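Local coordinates for protein monooxygenase (Agrobacterium tumefaciens, PDB 2I7G) that probably catalyses a flavin-dependent oxygenation on a TIM-barrel scaffold of the luciferase-like monooxygenase type, at residues A30-N35 with G41-R46; N305-E310 with E316-A321. All blocks are in the same frame, centred on the assembly; numbering follows the deposited sequence.

Contact 1. Residues A30-N35 with G41-R46; sequences ADVNPN and GPEGAR
Glu43, in the first turns of helix 40-60, reaches across to Val32 and Asn33 in the loop that leaves strand 23-28, joining a strand-to-helix connection of the TIM barrel to the helix it leads into. The one direct hydrogen bond between the segments runs from the backbone N of Asn33 to OE2 of Glu43, 2.8 Å long and fairly straight (162° at the hydrogen); the amide lies above the carboxylate plane. OE2 of Glu43 also sits 3.4 Å from CB of Asn33, while CG of Glu43 packs against CB of Val32 at 3.7 Å, the valine and glutamate side chains passing each other with opposite headings. With CG anti to the backbone N (171°) and a bend at chi2 (78°), the glutamate chain leaves the helix and then turns its carboxylate along the loop.

The second oxygen, OE1, turns to Arg46 and a water. Arg46, one turn on, forms a salt bridge from NH1 to OE1 of Glu43 at 2.9 Å, and the water donates to the same OE1 while making a weak link to ND2 of Asn33. Both carboxylate oxygens are thus engaged, which probably favours the charged form of Glu43. Further out, the backbone of Val32 is hydrogen-bonded to Asp75, and on the helix Pro42 and Ala45 pack against Leu190 of the second subunit. Asn33 also orders the loop itself through an Asx turn, its OD1 accepting from the backbone N of Asn35 at 2.7 Å.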
loop_
_atom_site.group_PDB
_atom_site.type_symbol
_atom_site.label_atom_id
_atom_site.label_comp_id
_atom_site.label_asym_id
_atom_site.label_seq_id
_atom_site.Cartn_x
_atom_site.Cartn_y
_atom_site.Cartn_z
ATOM N N ALA B 30 -7.559 -9.066 -11.048
ATOM C CA ALA B 30 -6.781 -10.115 -10.394
ATOM C C ALA B 30 -7.738 -11.124 -9.743
ATOM O O ALA B 30 -7.710 -11.363 -8.528
ATOM C CB ALA B 30 -5.813 -9.502 -9.358
ATOM N N ASP B 31 -8.576 -11.717 -10.590
ATOM C CA ASP B 31 -9.498 -12.817 -10.241
ATOM C C ASP B 31 -8.722 -14.013 -9.702
ATOM O O ASP B 31 -7.636 -14.337 -10.182
ATOM C CB ASP B 31 -10.261 -13.244 -11.513
ATOM C CG ASP B 31 -10.825 -12.038 -12.314
ATOM O OD1 ASP B 31 -11.988 -12.120 -12.762
ATOM O OD2 ASP B 31 -10.139 -11.001 -12.487
ATOM N N VAL B 32 -9.313 -14.672 -8.715
ATOM C CA VAL B 32 -8.841 -15.941 -8.204
ATOM C C VAL B 32 -9.976 -16.986 -8.191
ATOM O O VAL B 32 -11.179 -16.663 -8.288
ATOM C CB VAL B 32 -8.214 -15.806 -6.774
ATOM C CG1 VAL B 32 -6.995 -14.849 -6.832
ATOM C CG2 VAL B 32 -9.245 -15.299 -5.745
ATOM N N ASN B 33 -9.572 -18.237 -8.059
ATOM C CA ASN B 33 -10.516 -19.305 -7.816
ATOM C C ASN B 33 -11.140 -19.116 -6.434
ATOM O O ASN B 33 -10.424 -19.119 -5.430
ATOM C CB ASN B 33 -9.833 -20.657 -7.911
ATOM C CG ASN B 33 -10.839 -21.799 -7.935
ATOM O OD1 ASN B 33 -11.971 -21.652 -7.457
ATOM N ND2 ASN B 33 -10.441 -22.930 -8.495
ATOM N N PRO B 34 -12.472 -18.939 -6.382
ATOM C CA PRO B 34 -13.134 -18.745 -5.107
ATOM C C PRO B 34 -13.188 -20.071 -4.328
ATOM O O PRO B 34 -13.491 -20.051 -3.149
ATOM C CB PRO B 34 -14.548 -18.316 -5.516
ATOM C CG PRO B 34 -14.779 -18.982 -6.840
ATOM C CD PRO B 34 -13.426 -18.977 -7.514
ATOM N N ASN B 35 -12.867 -21.187 -4.986
ATOM C CA ASN B 35 -12.896 -22.541 -4.366
ATOM C C ASN B 35 -11.535 -23.231 -4.562
ATOM O O ASN B 35 -11.456 -24.277 -5.225
ATOM C CB ASN B 35 -14.013 -23.419 -4.989
ATOM C CG ASN B 35 -15.417 -22.830 -4.802
ATOM O OD1 ASN B 35 -16.113 -22.499 -5.785
ATOM N ND2 ASN B 35 -15.836 -22.688 -3.544
ATOM N N GLY B 41 -5.188 -18.533 1.044
ATOM C CA GLY B 41 -3.871 -17.886 1.198
ATOM C C GLY B 41 -2.951 -18.251 0.034
ATOM O O GLY B 41 -2.498 -17.359 -0.689
ATOM N N PRO B 42 -2.652 -19.558 -0.137
ATOM C CA PRO B 42 -1.792 -19.966 -1.268
ATOM C C PRO B 42 -2.331 -19.568 -2.643
ATOM O O PRO B 42 -1.546 -19.144 -3.482
ATOM C CB PRO B 42 -1.703 -21.477 -1.115
ATOM C CG PRO B 42 -1.911 -21.700 0.401
ATOM C CD PRO B 42 -2.985 -20.722 0.732
ATOM N N GLU B 43 -3.647 -19.644 -2.853
ATOM C CA GLU B 43 -4.250 -19.148 -4.095
ATOM C C GLU B 43 -3.955 -17.647 -4.321
ATOM O O GLU B 43 -3.552 -17.260 -5.433
ATOM C CB GLU B 43 -5.767 -19.448 -4.128
ATOM C CG GLU B 43 -6.583 -18.817 -5.265
ATOM C CD GLU B 43 -6.444 -19.524 -6.629
ATOM O OE1 GLU B 43 -5.919 -20.661 -6.662
ATOM O OE2 GLU B 43 -6.874 -18.925 -7.677
ATOM N N GLY B 44 -4.126 -16.823 -3.284
ATOM C CA GLY B 44 -3.857 -15.349 -3.383
ATOM C C GLY B 44 -2.381 -15.045 -3.640
ATOM O O GLY B 44 -2.062 -14.213 -4.504
ATOM N N ALA B 45 -1.497 -15.784 -2.960
ATOM C CA ALA B 45 -0.030 -15.634 -3.095
ATOM C C ALA B 45 0.362 -15.945 -4.551
ATOM O O ALA B 45 1.066 -15.150 -5.200
ATOM C CB ALA B 45 0.711 -16.557 -2.077
ATOM N N ARG B 46 -0.133 -17.049 -5.088
ATOM C CA ARG B 46 0.172 -17.406 -6.472
ATOM C C ARG B 46 -0.401 -16.374 -7.447
ATOM O O ARG B 46 0.253 -15.992 -8.413
ATOM C CB ARG B 46 -0.372 -18.783 -6.805
ATOM C CG ARG B 46 0.027 -19.349 -8.166
ATOM C CD ARG B 46 -0.681 -20.700 -8.409
ATOM N NE ARG B 46 -0.904 -21.411 -7.145
ATOM C CZ ARG B 46 -2.095 -21.708 -6.630
ATOM N NH1 ARG B 46 -3.196 -21.387 -7.283
ATOM N NH2 ARG B 46 -2.175 -22.330 -5.462
HETATM O O HOH W 1 -7.234 -22.764 -7.442
#

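Contact 2. Residues N305-E310 with E316-A321; sequences NLFLGE and EKIIKA
A strand-to-helix unit of the TIM barrel brings the Phe307 ring of short strand 307-309 against Lys317 and its neighbours on helix 311-325. The strand and helix segments run nearly antiparallel, at 154°, with their axes 9.3 Å apart. Lys317 leaves the helix with CG anti to its own nitrogen (-165°) and stays extended to its tip, drawing its methylenes over one face of the ring. CD of Lys317 stands 4.0 Å from the centroid of the Phe307 ring in a CH-pi contact; NZ, farther along, makes a cation-pi contact with the same ring. At the ring edge, near its plane, Ala321 CB meets CZ of Phe307 at 4.0 Å; CG1 of Ile318 lies 4.1 Å from CD1 of Phe307.

The ammonium group ends in a cluster of backbone carbonyls. NZ of Lys317 donates to O of Leu306 at 2.8 Å, from above the carbonyl plane, and to the carbonyls of Gly301 and Gly304; its link to a water that also accepts from Leu308 N is weak. These oxygens supply polar partners for a buried charge. The backbone of Phe307 is hydrogen-bonded to His257 and Phe259 of strand 252-260, so the lysine and ring join helix to sheet in the layered packing of an alpha/beta barrel.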
loop_
_atom_site.group_PDB
_atom_site.type_symbol
_atom_site.label_atom_id
_atom_site.label_comp_id
_atom_site.label_asym_id
_atom_site.label_seq_id
_atom_site.Cartn_x
_atom_site.Cartn_y
_atom_site.Cartn_z
ATOM N N ASN B 305 -18.231 -4.978 -28.913
ATOM C CA ASN B 305 -17.478 -4.395 -27.808
ATOM C C ASN B 305 -16.256 -5.218 -27.333
ATOM O O ASN B 305 -15.418 -4.711 -26.561
ATOM C CB ASN B 305 -18.425 -4.141 -26.638
ATOM C CG ASN B 305 -19.051 -5.411 -26.160
ATOM O OD1 ASN B 305 -18.461 -6.124 -25.410
ATOM N ND2 ASN B 305 -20.252 -5.730 -26.671
ATOM N N LEU B 306 -16.122 -6.462 -27.800
ATOM C CA LEU B 306 -14.977 -7.305 -27.384
ATOM C C LEU B 306 -13.832 -7.174 -28.393
ATOM O O LEU B 306 -14.029 -7.429 -29.600
ATOM C CB LEU B 306 -15.388 -8.775 -27.276
ATOM C CG LEU B 306 -16.410 -9.099 -26.165
ATOM C CD1 LEU B 306 -16.691 -10.627 -26.144
ATOM C CD2 LEU B 306 -15.858 -8.626 -24.797
ATOM N N PHE B 307 -12.658 -6.746 -27.903
ATOM C CA PHE B 307 -11.473 -6.502 -28.746
ATOM C C PHE B 307 -10.654 -7.795 -28.708
ATOM O O PHE B 307 -9.814 -8.015 -27.809
ATOM C CB PHE B 307 -10.709 -5.274 -28.224
ATOM C CG PHE B 307 -11.343 -3.989 -28.648
ATOM C CD1 PHE B 307 -10.704 -3.123 -29.523
ATOM C CD2 PHE B 307 -12.616 -3.650 -28.151
ATOM C CE1 PHE B 307 -11.317 -1.952 -29.907
ATOM C CE2 PHE B 307 -13.257 -2.475 -28.544
ATOM C CZ PHE B 307 -12.606 -1.631 -29.427
ATOM N N LEU B 308 -10.944 -8.673 -29.668
ATOM C CA LEU B 308 -10.482 -10.067 -29.543
ATOM C C LEU B 308 -10.051 -10.681 -30.887
ATOM O O LEU B 308 -10.790 -10.608 -31.885
ATOM C CB LEU B 308 -11.592 -10.903 -28.957
ATOM C CG LEU B 308 -11.238 -12.341 -28.607
ATOM C CD1 LEU B 308 -11.974 -12.757 -27.368
ATOM C CD2 LEU B 308 -11.562 -13.300 -29.792
ATOM N N GLY B 309 -8.888 -11.331 -30.890
ATOM C CA GLY B 309 -8.439 -12.019 -32.106
ATOM C C GLY B 309 -6.941 -12.072 -32.228
ATOM O O GLY B 309 -6.201 -11.809 -31.256
ATOM N N GLU B 310 -6.480 -12.427 -33.437
ATOM C CA GLU B 310 -5.040 -12.361 -33.730
ATOM C C GLU B 310 -4.574 -10.878 -33.689
ATOM O O GLU B 310 -5.414 -9.954 -33.685
ATOM C CB GLU B 310 -4.714 -12.985 -35.099
ATOM C CG GLU B 310 -5.309 -12.195 -36.268
ATOM C CD GLU B 310 -4.803 -12.715 -37.637
ATOM O OE1 GLU B 310 -4.340 -13.882 -37.684
ATOM O OE2 GLU B 310 -4.892 -11.958 -38.635
ATOM N N GLU B 316 -6.386 -3.469 -35.891
ATOM C CA GLU B 316 -7.306 -2.771 -36.788
ATOM C C GLU B 316 -8.545 -2.255 -36.044
ATOM O O GLU B 316 -9.002 -1.157 -36.324
ATOM C CB GLU B 316 -7.708 -3.617 -38.003
ATOM C CG GLU B 316 -8.446 -2.810 -39.105
ATOM C CD GLU B 316 -7.843 -1.410 -39.345
ATOM O OE1 GLU B 316 -6.680 -1.337 -39.818
ATOM O OE2 GLU B 316 -8.525 -0.380 -39.053
ATOM N N LYS B 317 -9.071 -3.024 -35.092
ATOM C CA LYS B 317 -10.203 -2.536 -34.325
ATOM C C LYS B 317 -9.825 -1.323 -33.446
ATOM O O LYS B 317 -10.592 -0.378 -33.357
ATOM C CB LYS B 317 -10.798 -3.651 -33.484
ATOM C CG LYS B 317 -12.144 -3.358 -32.955
ATOM C CD LYS B 317 -12.705 -4.669 -32.454
ATOM C CE LYS B 317 -14.083 -4.517 -31.970
ATOM N NZ LYS B 317 -14.700 -5.876 -31.779
ATOM N N ILE B 318 -8.641 -1.358 -32.820
ATOM C CA ILE B 318 -8.158 -0.210 -32.024
ATOM C C ILE B 318 -8.073 1.035 -32.903
ATOM O O ILE B 318 -8.551 2.147 -32.524
ATOM C CB ILE B 318 -6.812 -0.495 -31.333
ATOM C CG1 ILE B 318 -6.986 -1.607 -30.293
ATOM C CG2 ILE B 318 -6.246 0.827 -30.673
ATOM C CD1 ILE B 318 -5.649 -2.267 -29.881
ATOM N N ILE B 319 -7.514 0.845 -34.097
ATOM C CA ILE B 319 -7.371 1.967 -35.060
ATOM C C ILE B 319 -8.752 2.520 -35.482
ATOM O O ILE B 319 -8.959 3.738 -35.493
ATOM C CB ILE B 319 -6.527 1.549 -36.320
ATOM C CG1 ILE B 319 -5.058 1.330 -35.901
ATOM C CG2 ILE B 319 -6.677 2.564 -37.452
ATOM C CD1 ILE B 319 -4.272 0.398 -36.850
ATOM N N LYS B 320 -9.677 1.622 -35.803
ATOM C CA LYS B 320 -11.032 2.004 -36.185
ATOM C C LYS B 320 -11.756 2.708 -35.034
ATOM O O LYS B 320 -12.432 3.730 -35.239
ATOM C CB LYS B 320 -11.811 0.780 -36.668
ATOM C CG LYS B 320 -11.449 0.365 -38.085
ATOM C CD LYS B 320 -11.988 1.386 -39.095
ATOM C CE LYS B 320 -11.662 0.968 -40.528
ATOM N NZ LYS B 320 -12.472 -0.232 -40.938
ATOM N N ALA B 321 -11.600 2.168 -33.829
ATOM C CA ALA B 321 -12.224 2.745 -32.649
ATOM C C ALA B 321 -11.680 4.173 -32.400
ATOM O O ALA B 321 -12.420 5.089 -32.012
ATOM C CB ALA B 321 -12.024 1.810 -31.427
HETATM O O HOH W 2 -12.491 -8.359 -32.366
#

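In the fold
From the N terminus, the chain leaves strand 23-28 and contact 1 closes the latter part of the loop into helix 40-60, at the face where the second subunit packs. Much later, contact 2 closes an equally short span, which runs through the start of helix 311-325. The two lie in series, neither enclosing nor crossing the other, with centres about 30 Å apart and nearest atoms about 13 Å apart. Each holds a helix to the segment just before it, a loop in contact 1 and a strand in contact 2. The barrel sheet connects them: strand 329-333, which follows helix 311-325, pairs in parallel with both strand 23-28 and strand 252-260, the neighbour of 307-309.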